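Local coordinates for protein carbohydrate kinase, FGGY (Rhodospirillum rubrum, PDB 3IFR) that probably phosphorylates D-xylulose at the expense of ATP, as a sugar kinase of the FGGY family, at residues A34-T39 against L63-T68; I20-R25 against G436-A441; I14-T19 against A48-A53. All coordinates share one frame; numbering follows the deposited sequence.

Contact 1: residues A34-T39 against L63-T68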
loop_
_atom_site.group_PDB
_atom_site.type_symbol
_atom_site.label_atom_id
_atom_site.label_comp_id
_atom_site.label_asym_id
_atom_site.label_seq_id
_atom_site.Cartn_x
_atom_site.Cartn_y
_atom_site.Cartn_z
ATOM N N ALA A 34 16.115 -11.762 -6.530
ATOM C CA ALA A 34 16.974 -10.727 -7.134
ATOM C C ALA A 34 16.398 -9.312 -7.004
ATOM O O ALA A 34 15.187 -9.123 -7.081
ATOM C CB ALA A 34 17.267 -11.049 -8.594
ATOM N N SER A 35 17.273 -8.320 -6.809
ATOM C CA SER A 35 16.838 -6.934 -6.756
ATOM C C SER A 35 17.731 -5.955 -7.512
ATOM O O SER A 35 18.853 -6.270 -7.895
ATOM C CB SER A 35 16.667 -6.455 -5.318
ATOM O OG SER A 35 17.921 -6.242 -4.709
ATOM N N ARG A 36 17.202 -4.755 -7.722
ATOM C CA ARG A 36 17.927 -3.699 -8.399
ATOM C C ARG A 36 17.311 -2.394 -7.923
ATOM O O ARG A 36 16.077 -2.291 -7.793
ATOM C CB ARG A 36 17.794 -3.794 -9.935
ATOM C CG ARG A 36 18.495 -4.973 -10.640
ATOM C CD ARG A 36 20.013 -4.961 -10.431
ATOM N NE ARG A 36 20.686 -6.001 -11.217
ATOM C CZ ARG A 36 20.814 -7.260 -10.814
ATOM N NH1 ARG A 36 20.300 -7.612 -9.652
ATOM N NH2 ARG A 36 21.438 -8.168 -11.568
ATOM N N PRO A 37 18.165 -1.384 -7.684
ATOM C CA PRO A 37 17.712 -0.064 -7.259
ATOM C C PRO A 37 16.951 0.653 -8.398
ATOM O O PRO A 37 17.232 0.436 -9.584
ATOM C CB PRO A 37 19.041 0.667 -6.956
ATOM C CG PRO A 37 20.061 -0.411 -6.854
ATOM C CD PRO A 37 19.627 -1.414 -7.859
ATOM N N THR A 38 16.000 1.502 -8.023
ATOM C CA THR A 38 15.235 2.260 -8.996
ATOM C C THR A 38 15.361 3.651 -8.525
ATOM O O THR A 38 15.383 3.855 -7.308
ATOM C CB THR A 38 13.758 1.918 -8.919
ATOM O OG1 THR A 38 13.606 0.523 -9.171
ATOM C CG2 THR A 38 12.947 2.753 -9.910
ATOM N N THR A 39 15.455 4.600 -9.466
ATOM C CA THR A 39 15.640 6.003 -9.110
ATOM C C THR A 39 14.316 6.763 -9.034
ATOM O O THR A 39 13.517 6.748 -9.985
ATOM C CB THR A 39 16.546 6.735 -10.112
ATOM O OG1 THR A 39 17.791 6.037 -10.258
ATOM C CG2 THR A 39 16.799 8.175 -9.646
ATOM N N LEU A 63 14.923 -10.927 -13.450
ATOM C CA LEU A 63 14.398 -12.215 -13.932
ATOM C C LEU A 63 15.542 -13.112 -14.427
ATOM O O LEU A 63 15.656 -14.242 -14.011
ATOM C CB LEU A 63 13.332 -12.035 -15.042
ATOM C CG LEU A 63 12.077 -11.292 -14.590
ATOM C CD1 LEU A 63 11.113 -10.921 -15.750
ATOM C CD2 LEU A 63 11.375 -12.131 -13.556
ATOM N N ALA A 64 16.383 -12.601 -15.322
ATOM C CA ALA A 64 17.565 -13.353 -15.740
ATOM C C ALA A 64 18.444 -13.798 -14.550
ATOM O O ALA A 64 18.945 -14.921 -14.501
ATOM C CB ALA A 64 18.351 -12.539 -16.686
ATOM N N GLU A 65 18.626 -12.934 -13.562
ATOM C CA GLU A 65 19.447 -13.326 -12.404
ATOM C C GLU A 65 18.798 -14.476 -11.629
ATOM O O GLU A 65 19.492 -15.335 -11.097
ATOM C CB GLU A 65 19.709 -12.150 -11.478
ATOM C CG GLU A 65 20.633 -12.537 -10.340
ATOM C CD GLU A 65 20.870 -11.420 -9.357
ATOM O OE1 GLU A 65 21.279 -10.316 -9.800
ATOM O OE2 GLU A 65 20.675 -11.641 -8.140
ATOM N N LEU A 66 17.464 -14.503 -11.593
ATOM C CA LEU A 66 16.731 -15.587 -10.955
ATOM C C LEU A 66 17.139 -16.938 -11.554
ATOM O O LEU A 66 17.421 -17.887 -10.819
ATOM C CB LEU A 66 15.227 -15.395 -11.157
ATOM C CG LEU A 66 14.348 -15.091 -9.946
ATOM C CD1 LEU A 66 15.032 -14.147 -8.983
ATOM C CD2 LEU A 66 12.938 -14.609 -10.358
ATOM N N LYS A 67 17.152 -17.007 -12.879
ATOM C CA LYS A 67 17.540 -18.191 -13.623
ATOM C C LYS A 67 18.998 -18.546 -13.383
ATOM O O LYS A 67 19.337 -19.690 -13.299
ATOM C CB LYS A 67 17.323 -17.917 -15.097
ATOM C CG LYS A 67 17.318 -19.101 -16.042
ATOM C CD LYS A 67 17.370 -18.569 -17.498
ATOM C CE LYS A 67 16.837 -19.567 -18.495
ATOM N NZ LYS A 67 16.596 -18.925 -19.846
ATOM N N THR A 68 19.855 -17.544 -13.249
ATOM C CA THR A 68 21.296 -17.708 -13.088
ATOM C C THR A 68 21.626 -18.172 -11.702
ATOM O O THR A 68 22.565 -18.927 -11.481
ATOM C CB THR A 68 21.997 -16.346 -13.357
ATOM O OG1 THR A 68 22.359 -16.297 -14.728
ATOM C CG2 THR A 68 23.256 -16.181 -12.553
#
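The carboxylate of E65 lies over the methyl of A34 and hooks the guanidinium of R36, so one helix side chain spans two strand residues. A34 CB sits 3.5 Å from E65 OE2 and also meets CD, CB and CG of the same glutamate. The other carboxylate oxygen makes the salt bridge: R36 NH2 approaches E65 OE1 to 2.8 Å and R36 NH1 stands 2.9 Å from it. Both N-H groups thus converge on a single oxygen, which lies almost in the guanidinium plane, and both bonds are clearly bent. The carboxylate is turned 37° from that plane. The glutamate reaches this far because its CG is anti to the backbone N (chi1 -176°) and the chain stays extended beyond it. The arginine chain instead is bent at chi2, and R36 NH1 gives a straighter bond to S35 O at 2.6 Å, pinning the head group against its own strand.

Strand 29-37 is an outermost strand of the six-stranded sheet in the N-terminal actin-like ATPase domain of the FGGY fold, and helix 52-70 packs across a face of that sheet. The axes of strand 34-37 and helix 63-68 approach to 8.0 Å, roughly antiparallel at 147°. Beneath the salt bridge the contact turns apolar. L66 CD1 rests 3.6 Å from A34 N and also touches A34 CB, and the L66 side chain also packs against I10, A21, L23 and W75. R36 also leans on A61 and N58, about one and two turns before E65.

Contact 2: residues I20-R25 against G436-A441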
loop_
_atom_site.group_PDB
_atom_site.type_symbol
_atom_site.label_atom_id
_atom_site.label_comp_id
_atom_site.label_asym_id
_atom_site.label_seq_id
_atom_site.Cartn_x
_atom_site.Cartn_y
_atom_site.Cartn_z
ATOM N N ILE A 20 12.255 -6.062 -7.495
ATOM C CA ILE A 20 12.564 -7.289 -6.778
ATOM C C ILE A 20 11.830 -8.406 -7.450
ATOM O O ILE A 20 10.663 -8.240 -7.779
ATOM C CB ILE A 20 12.082 -7.187 -5.347
ATOM C CG1 ILE A 20 12.854 -6.084 -4.615
ATOM C CG2 ILE A 20 12.276 -8.518 -4.628
ATOM C CD1 ILE A 20 12.222 -5.684 -3.271
ATOM N N ALA A 21 12.508 -9.518 -7.690
ATOM C CA ALA A 21 11.860 -10.712 -8.229
ATOM C C ALA A 21 12.222 -11.916 -7.377
ATOM O O ALA A 21 13.362 -12.028 -6.912
ATOM C CB ALA A 21 12.298 -10.987 -9.642
ATOM N N ILE A 22 11.273 -12.839 -7.242
ATOM C CA ILE A 22 11.522 -14.076 -6.516
ATOM C C ILE A 22 11.048 -15.312 -7.266
ATOM O O ILE A 22 10.081 -15.265 -8.057
ATOM C CB ILE A 22 10.828 -14.066 -5.151
ATOM C CG1 ILE A 22 9.315 -14.128 -5.371
ATOM C CG2 ILE A 22 11.231 -12.800 -4.378
ATOM C CD1 ILE A 22 8.496 -13.895 -4.100
ATOM N N LEU A 23 11.752 -16.416 -7.003
ATOM C CA LEU A 23 11.404 -17.694 -7.550
ATOM C C LEU A 23 10.996 -18.534 -6.387
ATOM O O LEU A 23 11.772 -18.720 -5.432
ATOM C CB LEU A 23 12.603 -18.340 -8.229
ATOM C CG LEU A 23 12.331 -19.695 -8.920
ATOM C CD1 LEU A 23 11.280 -19.564 -10.041
ATOM C CD2 LEU A 23 13.609 -20.316 -9.487
ATOM N N VAL A 24 9.786 -19.070 -6.467
ATOM C CA VAL A 24 9.261 -19.907 -5.399
ATOM C C VAL A 24 9.004 -21.293 -5.934
ATOM O O VAL A 24 8.464 -21.468 -7.042
ATOM C CB VAL A 24 7.913 -19.362 -4.914
ATOM C CG1 VAL A 24 7.295 -20.312 -3.921
ATOM C CG2 VAL A 24 8.051 -17.940 -4.383
ATOM N N ARG A 25 9.420 -22.277 -5.163
ATOM C CA ARG A 25 9.010 -23.648 -5.399
ATOM C C ARG A 25 7.889 -23.893 -4.415
ATOM O O ARG A 25 8.077 -23.758 -3.195
ATOM C CB ARG A 25 10.164 -24.606 -5.096
ATOM C CG ARG A 25 9.790 -26.119 -4.964
ATOM C CD ARG A 25 10.910 -26.884 -4.210
ATOM N NE ARG A 25 12.229 -26.351 -4.595
ATOM C CZ ARG A 25 13.304 -26.344 -3.809
ATOM N NH1 ARG A 25 13.218 -26.863 -2.575
ATOM N NH2 ARG A 25 14.462 -25.828 -4.254
ATOM N N GLY A 436 8.385 -8.931 0.860
ATOM C CA GLY A 436 7.315 -8.016 0.486
ATOM C C GLY A 436 6.173 -8.459 -0.441
ATOM O O GLY A 436 5.586 -9.565 -0.302
ATOM N N SER A 437 5.837 -7.548 -1.368
ATOM C CA SER A 437 4.726 -7.696 -2.296
ATOM C C SER A 437 4.977 -8.784 -3.329
ATOM O O SER A 437 4.022 -9.355 -3.899
ATOM C CB SER A 437 4.492 -6.379 -3.045
ATOM O OG SER A 437 4.419 -5.253 -2.190
ATOM N N ALA A 438 6.248 -9.069 -3.593
ATOM C CA ALA A 438 6.575 -10.025 -4.659
ATOM C C ALA A 438 5.962 -11.338 -4.316
ATOM O O ALA A 438 5.522 -12.068 -5.202
ATOM C CB ALA A 438 8.059 -10.192 -4.844
ATOM N N VAL A 439 5.928 -11.625 -3.014
ATOM C CA VAL A 439 5.299 -12.841 -2.503
ATOM C C VAL A 439 3.787 -12.930 -2.751
ATOM O O VAL A 439 3.260 -14.011 -3.101
ATOM C CB VAL A 439 5.528 -13.036 -0.984
ATOM C CG1 VAL A 439 4.667 -14.194 -0.514
ATOM C CG2 VAL A 439 7.007 -13.249 -0.667
ATOM N N GLY A 440 3.076 -11.822 -2.504
ATOM C CA GLY A 440 1.654 -11.764 -2.793
ATOM C C GLY A 440 1.513 -12.067 -4.274
ATOM O O GLY A 440 0.560 -12.715 -4.718
ATOM N N ALA A 441 2.474 -11.605 -5.064
ATOM C CA ALA A 441 2.392 -11.819 -6.522
ATOM C C ALA A 441 2.696 -13.254 -6.976
ATOM O O ALA A 441 1.951 -13.799 -7.781
ATOM C CB ALA A 441 3.229 -10.774 -7.314
#
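I22 meets helix 437-448 through most of its side chain. From its CB the two branches part. CG2 comes within 4.1 Å of A438 CB, and CG1 passes the same methyl at 4.2 Å. CG1 lies between the backbone N and the carbonyl carbon (chi1 69°), and the extended chi2 carries CD1 onward to the helix backbone. There the terminal methyl sits 3.6 Å from A438 C and equally near V439 N, with A438 CB and V439 CG2 each 3.8 Å from I22 CD1, so it is lodged between two successive side chains. The axes of strand 20-25 and helix 437-441 cross at 47° and approach to 8.3 Å, with the alanine methyl facing the strand. The contact brings a helix from the C-terminal family region onto the N-terminal sheet, whose next strand adds V33 beside I22; S437 binds D245 O nearby. Cutting I22 back to an alanine would probably leave the A438 and V439 methyls without their main partner on this strand and open a gap beneath the helix. No hydrogen bond crosses between the segments, so their attachment here rests on shape and on the burial of aliphatic groups.

Contact 3: residues I14-T19 against A48-A53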
loop_
_atom_site.group_PDB
_atom_site.type_symbol
_atom_site.label_atom_id
_atom_site.label_comp_id
_atom_site.label_asym_id
_atom_site.label_seq_id
_atom_site.Cartn_x
_atom_site.Cartn_y
_atom_site.Cartn_z
ATOM N N ILE A 14 7.680 -4.148 -9.078
ATOM C CA ILE A 14 8.149 -2.889 -9.608
ATOM C C ILE A 14 7.933 -1.857 -8.509
ATOM O O ILE A 14 6.907 -1.149 -8.479
ATOM C CB ILE A 14 7.392 -2.464 -10.881
ATOM C CG1 ILE A 14 7.956 -3.160 -12.109
ATOM C CG2 ILE A 14 7.688 -1.037 -11.185
ATOM C CD1 ILE A 14 7.852 -4.613 -12.125
ATOM N N GLY A 15 8.901 -1.785 -7.600
ATOM C CA GLY A 15 8.772 -0.981 -6.400
ATOM C C GLY A 15 9.269 0.418 -6.613
ATOM O O GLY A 15 9.831 0.735 -7.656
ATOM N N THR A 16 9.096 1.250 -5.611
ATOM C CA THR A 16 9.427 2.632 -5.736
ATOM C C THR A 16 10.917 2.877 -5.750
ATOM O O THR A 16 11.399 3.667 -6.575
ATOM C CB THR A 16 8.812 3.458 -4.612
ATOM O OG1 THR A 16 7.471 3.689 -4.948
ATOM C CG2 THR A 16 9.467 4.871 -4.555
ATOM N N THR A 17 11.648 2.284 -4.815
ATOM C CA THR A 17 13.094 2.455 -4.832
ATOM C C THR A 17 13.828 1.153 -5.173
ATOM O O THR A 17 15.063 1.084 -5.162
ATOM C CB THR A 17 13.629 3.019 -3.511
ATOM O OG1 THR A 17 13.402 2.063 -2.485
ATOM C CG2 THR A 17 12.941 4.364 -3.163
ATOM N N SER A 18 13.056 0.137 -5.536
ATOM C CA SER A 18 13.624 -1.172 -5.741
ATOM C C SER A 18 12.786 -2.137 -6.638
ATOM O O SER A 18 11.570 -2.187 -6.512
ATOM C CB SER A 18 13.794 -1.750 -4.362
ATOM O OG SER A 18 14.690 -2.790 -4.448
ATOM N N THR A 19 13.435 -2.875 -7.542
ATOM C CA THR A 19 12.757 -3.859 -8.367
ATOM C C THR A 19 13.202 -5.229 -7.904
ATOM O O THR A 19 14.379 -5.530 -7.919
ATOM C CB THR A 19 13.099 -3.747 -9.872
ATOM O OG1 THR A 19 12.741 -2.467 -10.369
ATOM C CG2 THR A 19 12.348 -4.807 -10.672
ATOM N N ALA A 48 7.564 13.720 -8.197
ATOM C CA ALA A 48 8.073 12.341 -8.019
ATOM C C ALA A 48 7.942 11.593 -9.327
ATOM O O ALA A 48 6.817 11.280 -9.767
ATOM C CB ALA A 48 7.324 11.606 -6.929
ATOM N N GLU A 49 9.068 11.319 -9.967
ATOM C CA GLU A 49 9.018 10.731 -11.301
ATOM C C GLU A 49 9.908 9.521 -11.406
ATOM O O GLU A 49 10.925 9.452 -10.708
ATOM C CB GLU A 49 9.429 11.767 -12.359
ATOM C CG GLU A 49 8.504 12.977 -12.389
ATOM C CD GLU A 49 8.603 13.823 -13.642
ATOM O OE1 GLU A 49 9.686 13.922 -14.260
ATOM O OE2 GLU A 49 7.572 14.425 -13.994
ATOM N N GLU A 50 9.533 8.572 -12.275
ATOM C CA GLU A 50 10.457 7.498 -12.639
ATOM C C GLU A 50 10.532 7.230 -14.142
ATOM O O GLU A 50 9.718 7.685 -14.934
ATOM C CB GLU A 50 10.246 6.223 -11.820
ATOM C CG GLU A 50 10.003 6.500 -10.326
ATOM C CD GLU A 50 10.248 5.301 -9.391
ATOM O OE1 GLU A 50 10.017 4.142 -9.803
ATOM O OE2 GLU A 50 10.662 5.533 -8.229
ATOM N N ASP A 51 11.568 6.513 -14.522
ATOM C CA ASP A 51 11.834 6.235 -15.901
ATOM C C ASP A 51 11.348 4.837 -16.178
ATOM O O ASP A 51 11.946 3.870 -15.686
ATOM C CB ASP A 51 13.347 6.281 -16.076
ATOM C CG ASP A 51 13.774 6.060 -17.512
ATOM O OD1 ASP A 51 12.871 5.815 -18.352
ATOM O OD2 ASP A 51 15.012 6.121 -17.789
ATOM N N PRO A 52 10.262 4.694 -16.945
ATOM C CA PRO A 52 9.752 3.317 -17.147
ATOM C C PRO A 52 10.770 2.384 -17.828
ATOM O O PRO A 52 10.705 1.148 -17.713
ATOM C CB PRO A 52 8.525 3.507 -18.037
ATOM C CG PRO A 52 8.115 4.925 -17.853
ATOM C CD PRO A 52 9.362 5.715 -17.497
ATOM N N ALA A 53 11.736 2.965 -18.498
ATOM C CA ALA A 53 12.757 2.154 -19.138
ATOM C C ALA A 53 13.689 1.542 -18.101
ATOM O O ALA A 53 14.244 0.475 -18.323
ATOM C CB ALA A 53 13.551 2.974 -20.170
#
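The backbone O of T16 lies against the carboxylate of E50 in the turn that links strands 8-14 and 18-25, the first beta hairpin of the actin-like ATPase fold; its DIGTTST sequence matches the phosphate-1 loop that binds nucleotide phosphates in relatives. Along this loop, I14 comes first, its side chain packed against S163 and I167 of helix 163-172. G15 follows, its N joined weakly to S18 O across the turn; a CB on this residue would clash with that same oxygen. The carbonyl O of G15 lies 4.0 Å from E50 OE1. T16 then makes the main approach, its O only 2.6 Å from E50 OE2, a closeness consistent with a protonated acid. T16 CG2 stands 3.9 Å from E50 OE2, and the two side chains cross at about a right angle. The glutamate chain is extended beyond CG, which carries the acid across from strand 49-50 to the loop. OE1 accepts from W55 NE1 of helix 52-70, while OE2 is the oxygen facing T16. Further along, T19, already in strand 18-25, has OG1 hydrogen-bonded to N58 OD1 of the same helix. That helix starts right after D51, its N-cap: A53 N donates to D51 OD1 over 3.1 Å, from well above the carboxylate plane.

Overall arrangement
Strand 18-25 ties the three together: contact 2 uses its body and contact 3 its start and the preceding turn, while the neighbouring strand of contact 1 pairs with it through A34 O to A21 N and R36 O to T19 N. Contacts 1 and 3 also share helix 52-70, toward its C-terminal end and at its start. Contact 2 is the buried one and purely aliphatic, and it alone reaches the C-terminal family region. Contact 1 is partly buried, with a salt bridge above an apolar base. Contact 3, also partly buried, is polar, bringing an acid to a loop carbonyl. T38 CG2 lies against E50 OE1, joining contacts 1 and 3.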